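Local coordinates for AtxE2 (Asticcacaulis excentricus, PDB 5TXE), which hydrolyses the isopeptide bond of the lasso peptides astexin-2 and astexin-3, recognising their knotted shape and converting them to linear peptides, at residues Gly105-Phe110 with Leu144-Gly149; Leu109-Pro114 with Ala126-Gln131. The protein carries 1 engineered substitution. All blocks are in the same frame, centred on the assembly; numbering follows the deposited sequence.

Both contacts are made by the loop that leaves strand 100-104 and ends at strand 133-134, between two antiparallel sheets of the propeller. Interaction 1 ties its first residues to the end of strand 140-147 in the second sheet; interaction 2 ties the next residues back to a later part of the same loop. L109 and F110 belong to both, and the contact centres lie about 10 Å apart. Y108 also packs against N127, and L144 CD1 meets L128 CD2 at 4.2 Å. From the centre of interaction 1, about 20 Å from that of the chain, to that of interaction 2, at about 11 Å, the loop leads inward toward the bound peptide and the active site, its nucleophile position engineered (A527).

Interaction 1 of 2, residues Gly105-Phe110 with Leu144-Gly149; sequences GGEYLF and LRQDQG
This is a mainly polar surface contact between the loop that follows strand 100-104 and the hairpin end of strand 140-147. One direct backbone bond crosses it, E107 N to Q146 O at 2.8 Å, with the donor in the carbonyl plane. A water adds a second backbone link, donating to E107 O and accepting from Q146 N.

The E107 chain, extended beyond CG, crosses that of Q146 at about a right angle, and its OE1 takes two donors. G149 N reaches E107 OE1 at 2.9 Å along the syn lone pair, whereas Q146 NE2 comes from above the carboxylate plane at 3.0 Å, carboxylate and amide planes 83° apart. Q146 OE1 is bound by a second water, which also accepts from F110 N, so both ends of the amide are fixed. CG of L109 lies 3.7 Å from Q146 OE1.

R145, extended from CG to NE, lays its guanidinium under the G105-G106 peptide, with G105 C 3.3 Å above its centre. NE and NH2 grip D147 side-on, one to each carboxylate oxygen, while NH1 goes to D103 and V104 O. A CB on G105 would come within 2.6 Å of R145 NH2, and with phi 125° it would press on the preceding carbonyl oxygen. An alanine in place of R145 would probably loosen the glycine pair and leave D147 and D103 without their shared charge partner.

Q148 and G149 have the backbone angles of a type I' turn, the tight reversal of a two-residue beta hairpin, here in a sheet of the beta-propeller found in prolyl oligopeptidase relatives.

Interaction 2 of 2, residues Leu109-Pro114 with Ala126-Gln131; sequences LFWTIP and ANLTIQ
L128 and W111 both set CG anti to the backbone N (chi1 -174° and -170°), and this brings an isobutyl group and an indole together where the two parts of the loop cross. L128 then swings its two methyls apart. CD1 approaches W111 CD1 at 3.9 Å, the side chains crossing at about a right angle and the methyl meeting the indole obliquely. CD2 turns to L109, whose chain lies alongside and points the same way, with CD2 to CD2 also 3.9 Å. CD1 of L109 reaches on to I130 CD1 at 4.2 Å. L128 thus touches an aliphatic neighbour with one methyl and an aromatic one with the other.

The backbones meet in a single isolated bridge centred on F110 and N127. L128 N donates to L109 O at 2.9 Å, nearly along the C=O axis, and W111 N donates to A126 O, also at 2.9 Å and almost straight (177°). A126 O has a second donor, a water that also donates to W111 O at 2.7 Å, so this carbonyl is gripped from two sources. N127 CA adds a CA-H...O contact to L109 O. The N127 side chain leads away, its CG in the crowded position between backbone N and carbonyl carbon, and its backbone O accepts from T51.

The F110 ring stands edge-to-face with H637 and W641. The A126 side chain lies about 8 Å from that of H638, the probable histidine of the charge relay. W111, I113 and A126 pack on apolar side chains of the bound peptide.

The direct hydrogen bonds across the contact are all main-chain, while the side chains of L109, W111, L128 and I130 meet through apolar atoms, which is consistent with an enzyme that makes few specific contacts to its knotted substrate.

Interaction 1 of 2, residues Gly105-Phe110 with Leu144-Gly149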
loop_
_atom_site.group_PDB
_atom_site.type_symbol
_atom_site.label_atom_id
_atom_site.label_comp_id
_atom_site.label_asym_id
_atom_site.label_seq_id
_atom_site.Cartn_x
_atom_site.Cartn_y
_atom_site.Cartn_z
ATOM N N GLY A 105 11.335 15.580 -13.174
ATOM C CA GLY A 105 10.594 15.045 -14.342
ATOM C C GLY A 105 10.367 13.543 -14.332
ATOM O O GLY A 105 10.815 12.804 -13.449
ATOM N N GLY A 106 9.634 13.100 -15.337
ATOM C CA GLY A 106 9.269 11.727 -15.492
ATOM C C GLY A 106 7.768 11.515 -15.293
ATOM O O GLY A 106 7.084 12.339 -14.683
ATOM N N GLU A 107 7.314 10.377 -15.821
ATOM C CA GLU A 107 5.950 9.929 -15.718
ATOM C C GLU A 107 5.774 8.973 -14.524
ATOM O O GLU A 107 6.739 8.348 -14.059
ATOM C CB GLU A 107 5.572 9.184 -16.979
ATOM C CG GLU A 107 5.346 10.052 -18.203
ATOM C CD GLU A 107 5.134 9.240 -19.490
ATOM O OE1 GLU A 107 5.502 8.066 -19.593
ATOM O OE2 GLU A 107 4.609 9.787 -20.474
ATOM N N TYR A 108 4.523 8.806 -14.090
ATOM C CA TYR A 108 4.181 7.906 -13.008
ATOM C C TYR A 108 4.455 6.512 -13.488
ATOM O O TYR A 108 3.849 6.048 -14.411
ATOM C CB TYR A 108 2.733 8.102 -12.605
ATOM C CG TYR A 108 2.241 7.425 -11.357
ATOM C CD1 TYR A 108 1.905 6.083 -11.375
ATOM C CD2 TYR A 108 1.986 8.141 -10.218
ATOM C CE1 TYR A 108 1.371 5.464 -10.277
ATOM C CE2 TYR A 108 1.456 7.519 -9.072
ATOM C CZ TYR A 108 1.157 6.184 -9.097
ATOM O OH TYR A 108 0.637 5.496 -8.004
ATOM N N LEU A 109 5.426 5.870 -12.844
ATOM C CA LEU A 109 5.917 4.555 -13.227
ATOM C C LEU A 109 5.254 3.483 -12.350
ATOM O O LEU A 109 5.466 3.420 -11.138
ATOM C CB LEU A 109 7.434 4.522 -13.098
ATOM C CG LEU A 109 8.201 3.473 -13.872
ATOM C CD1 LEU A 109 9.689 3.644 -13.656
ATOM C CD2 LEU A 109 7.820 2.055 -13.500
ATOM N N PHE A 110 4.423 2.655 -12.959
ATOM C CA PHE A 110 3.657 1.707 -12.191
ATOM C C PHE A 110 4.535 0.569 -11.641
ATOM O O PHE A 110 5.392 0.060 -12.336
ATOM C CB PHE A 110 2.548 1.104 -13.037
ATOM C CG PHE A 110 1.444 2.066 -13.332
ATOM C CD1 PHE A 110 0.667 2.588 -12.321
ATOM C CD2 PHE A 110 1.178 2.457 -14.653
ATOM C CE1 PHE A 110 -0.348 3.514 -12.571
ATOM C CE2 PHE A 110 0.169 3.376 -14.922
ATOM C CZ PHE A 110 -0.581 3.908 -13.865
ATOM N N LEU A 144 15.899 4.359 -12.464
ATOM C CA LEU A 144 14.875 4.221 -13.494
ATOM C C LEU A 144 13.945 5.441 -13.555
ATOM O O LEU A 144 13.664 6.061 -12.537
ATOM C CB LEU A 144 14.006 2.993 -13.206
ATOM C CG LEU A 144 14.763 1.676 -13.022
ATOM C CD1 LEU A 144 13.757 0.584 -12.723
ATOM C CD2 LEU A 144 15.571 1.360 -14.253
ATOM N N ARG A 145 13.505 5.773 -14.756
ATOM C CA ARG A 145 12.596 6.882 -14.978
ATOM C C ARG A 145 11.913 6.709 -16.289
ATOM O O ARG A 145 12.525 6.331 -17.297
ATOM C CB ARG A 145 13.345 8.208 -14.934
ATOM C CG ARG A 145 12.642 9.325 -15.683
ATOM C CD ARG A 145 13.274 10.699 -15.517
ATOM N NE ARG A 145 12.658 11.633 -16.457
ATOM C CZ ARG A 145 12.835 12.962 -16.456
ATOM N NH1 ARG A 145 13.714 13.563 -15.640
ATOM N NH2 ARG A 145 12.146 13.679 -17.335
ATOM N N GLN A 146 10.600 6.948 -16.277
ATOM C CA GLN A 146 9.755 6.745 -17.450
ATOM C C GLN A 146 9.411 8.065 -18.181
ATOM O O GLN A 146 9.006 9.033 -17.543
ATOM C CB GLN A 146 8.451 6.111 -16.997
ATOM C CG GLN A 146 7.502 5.780 -18.135
ATOM C CD GLN A 146 6.249 5.022 -17.657
ATOM O OE1 GLN A 146 6.339 4.007 -16.969
ATOM N NE2 GLN A 146 5.087 5.507 -18.037
ATOM N N ASP A 147 9.537 8.073 -19.511
ATOM C CA ASP A 147 9.074 9.187 -20.337
ATOM C C ASP A 147 8.540 8.609 -21.618
ATOM O O ASP A 147 9.126 7.673 -22.204
ATOM C CB ASP A 147 10.186 10.188 -20.663
ATOM C CG ASP A 147 10.745 10.887 -19.427
ATOM O OD1 ASP A 147 11.718 10.378 -18.815
ATOM O OD2 ASP A 147 10.244 11.976 -19.085
ATOM N N GLN A 148 7.413 9.154 -22.088
ATOM C CA GLN A 148 6.740 8.608 -23.281
ATOM C C GLN A 148 6.493 7.112 -23.191
ATOM O O GLN A 148 6.648 6.370 -24.175
ATOM C CB GLN A 148 7.509 8.848 -24.604
ATOM C CG GLN A 148 7.255 10.170 -25.273
ATOM C CD GLN A 148 7.913 11.277 -24.531
ATOM O OE1 GLN A 148 9.115 11.207 -24.228
ATOM N NE2 GLN A 148 7.140 12.319 -24.209
ATOM N N GLY A 149 6.074 6.658 -22.030
ATOM C CA GLY A 149 5.665 5.272 -21.920
ATOM C C GLY A 149 6.834 4.319 -21.799
ATOM O O GLY A 149 6.618 3.146 -21.774
HETATM O O HOH W 1 9.405 8.200 -13.926
HETATM O O HOH W 2 4.472 2.589 -15.829
#

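Interaction 2 of 2, residues Leu109-Pro114 with Ala126-Gln131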
loop_
_atom_site.group_PDB
_atom_site.type_symbol
_atom_site.label_atom_id
_atom_site.label_comp_id
_atom_site.label_asym_id
_atom_site.label_seq_id
_atom_site.Cartn_x
_atom_site.Cartn_y
_atom_site.Cartn_z
ATOM N N LEU A 109 5.426 5.870 -12.844
ATOM C CA LEU A 109 5.917 4.555 -13.227
ATOM C C LEU A 109 5.254 3.483 -12.350
ATOM O O LEU A 109 5.466 3.420 -11.138
ATOM C CB LEU A 109 7.434 4.522 -13.098
ATOM C CG LEU A 109 8.201 3.473 -13.872
ATOM C CD1 LEU A 109 9.689 3.644 -13.656
ATOM C CD2 LEU A 109 7.820 2.055 -13.500
ATOM N N PHE A 110 4.423 2.655 -12.959
ATOM C CA PHE A 110 3.657 1.707 -12.191
ATOM C C PHE A 110 4.535 0.569 -11.641
ATOM O O PHE A 110 5.392 0.060 -12.336
ATOM C CB PHE A 110 2.548 1.104 -13.037
ATOM C CG PHE A 110 1.444 2.066 -13.332
ATOM C CD1 PHE A 110 0.667 2.588 -12.321
ATOM C CD2 PHE A 110 1.178 2.457 -14.653
ATOM C CE1 PHE A 110 -0.348 3.514 -12.571
ATOM C CE2 PHE A 110 0.169 3.376 -14.922
ATOM C CZ PHE A 110 -0.581 3.908 -13.865
ATOM N N TRP A 111 4.239 0.140 -10.430
ATOM C CA TRP A 111 4.822 -1.074 -9.900
ATOM C C TRP A 111 4.108 -2.244 -10.521
ATOM O O TRP A 111 2.909 -2.376 -10.348
ATOM C CB TRP A 111 4.610 -1.080 -8.379
ATOM C CG TRP A 111 5.343 -2.153 -7.611
ATOM C CD1 TRP A 111 6.080 -3.197 -8.114
ATOM C CD2 TRP A 111 5.387 -2.283 -6.182
ATOM N NE1 TRP A 111 6.564 -3.960 -7.075
ATOM C CE2 TRP A 111 6.151 -3.416 -5.888
ATOM C CE3 TRP A 111 4.842 -1.541 -5.121
ATOM C CZ2 TRP A 111 6.457 -3.785 -4.576
ATOM C CZ3 TRP A 111 5.096 -1.938 -3.823
ATOM C CH2 TRP A 111 5.903 -3.053 -3.564
ATOM N N THR A 112 4.802 -3.073 -11.284
ATOM C CA THR A 112 4.183 -4.245 -11.879
ATOM C C THR A 112 5.005 -5.447 -11.556
ATOM O O THR A 112 6.202 -5.339 -11.343
ATOM C CB THR A 112 4.056 -4.173 -13.449
ATOM O OG1 THR A 112 5.327 -3.995 -14.078
ATOM C CG2 THR A 112 3.121 -3.049 -13.858
ATOM N N ILE A 113 4.357 -6.598 -11.482
ATOM C CA ILE A 113 5.038 -7.886 -11.247
ATOM C C ILE A 113 4.348 -9.014 -12.019
ATOM O O ILE A 113 3.170 -8.867 -12.441
ATOM C CB ILE A 113 4.995 -8.304 -9.739
ATOM C CG1 ILE A 113 3.550 -8.407 -9.228
ATOM C CG2 ILE A 113 5.787 -7.366 -8.854
ATOM C CD1 ILE A 113 3.424 -9.238 -7.931
ATOM N N PRO A 114 5.040 -10.152 -12.188
ATOM C CA PRO A 114 4.379 -11.356 -12.648
ATOM C C PRO A 114 3.448 -11.840 -11.541
ATOM O O PRO A 114 3.771 -11.692 -10.394
ATOM C CB PRO A 114 5.516 -12.359 -12.819
ATOM C CG PRO A 114 6.774 -11.564 -12.839
ATOM C CD PRO A 114 6.491 -10.340 -12.002
ATOM N N ALA A 126 -0.244 1.450 -7.842
ATOM C CA ALA A 126 0.766 2.042 -6.992
ATOM C C ALA A 126 2.022 2.335 -7.829
ATOM O O ALA A 126 2.360 1.598 -8.736
ATOM C CB ALA A 126 1.132 1.063 -5.900
ATOM N N ASN A 127 2.726 3.391 -7.468
ATOM C CA ASN A 127 4.035 3.698 -8.056
ATOM C C ASN A 127 5.175 2.843 -7.570
ATOM O O ASN A 127 5.262 2.449 -6.387
ATOM C CB ASN A 127 4.363 5.186 -7.815
ATOM C CG ASN A 127 4.362 5.572 -6.336
ATOM O OD1 ASN A 127 3.478 5.180 -5.538
ATOM N ND2 ASN A 127 5.347 6.346 -5.967
ATOM N N LEU A 128 6.075 2.563 -8.478
ATOM C CA LEU A 128 7.319 1.843 -8.145
ATOM C C LEU A 128 8.191 2.726 -7.308
ATOM O O LEU A 128 8.355 3.898 -7.623
ATOM C CB LEU A 128 8.098 1.562 -9.406
ATOM C CG LEU A 128 9.366 0.702 -9.291
ATOM C CD1 LEU A 128 9.037 -0.735 -8.884
ATOM C CD2 LEU A 128 10.121 0.706 -10.608
ATOM N N THR A 129 8.699 2.190 -6.213
ATOM C CA THR A 129 9.685 2.861 -5.398
ATOM C C THR A 129 10.992 2.965 -6.196
ATOM O O THR A 129 11.500 1.972 -6.723
ATOM C CB THR A 129 9.944 2.096 -4.105
ATOM O OG1 THR A 129 8.795 2.161 -3.289
ATOM C CG2 THR A 129 11.061 2.772 -3.284
ATOM N N ILE A 130 11.520 4.173 -6.321
ATOM C CA ILE A 130 12.719 4.367 -7.140
ATOM C C ILE A 130 13.899 4.489 -6.155
ATOM O O ILE A 130 14.008 5.481 -5.378
ATOM C CB ILE A 130 12.623 5.649 -7.993
ATOM C CG1 ILE A 130 11.386 5.622 -8.910
ATOM C CG2 ILE A 130 13.923 5.879 -8.784
ATOM C CD1 ILE A 130 11.427 4.486 -9.922
ATOM N N GLN A 131 14.769 3.501 -6.233
ATOM C CA GLN A 131 15.987 3.502 -5.451
ATOM C C GLN A 131 17.174 3.955 -6.290
ATOM O O GLN A 131 17.519 3.312 -7.253
ATOM C CB GLN A 131 16.297 2.124 -4.861
ATOM C CG GLN A 131 17.160 2.333 -3.601
ATOM C CD GLN A 131 17.568 1.057 -2.844
ATOM O OE1 GLN A 131 17.497 -0.090 -3.354
ATOM N NE2 GLN A 131 18.012 1.268 -1.604
HETATM O O HOH W 3 1.048 -0.442 -10.272
#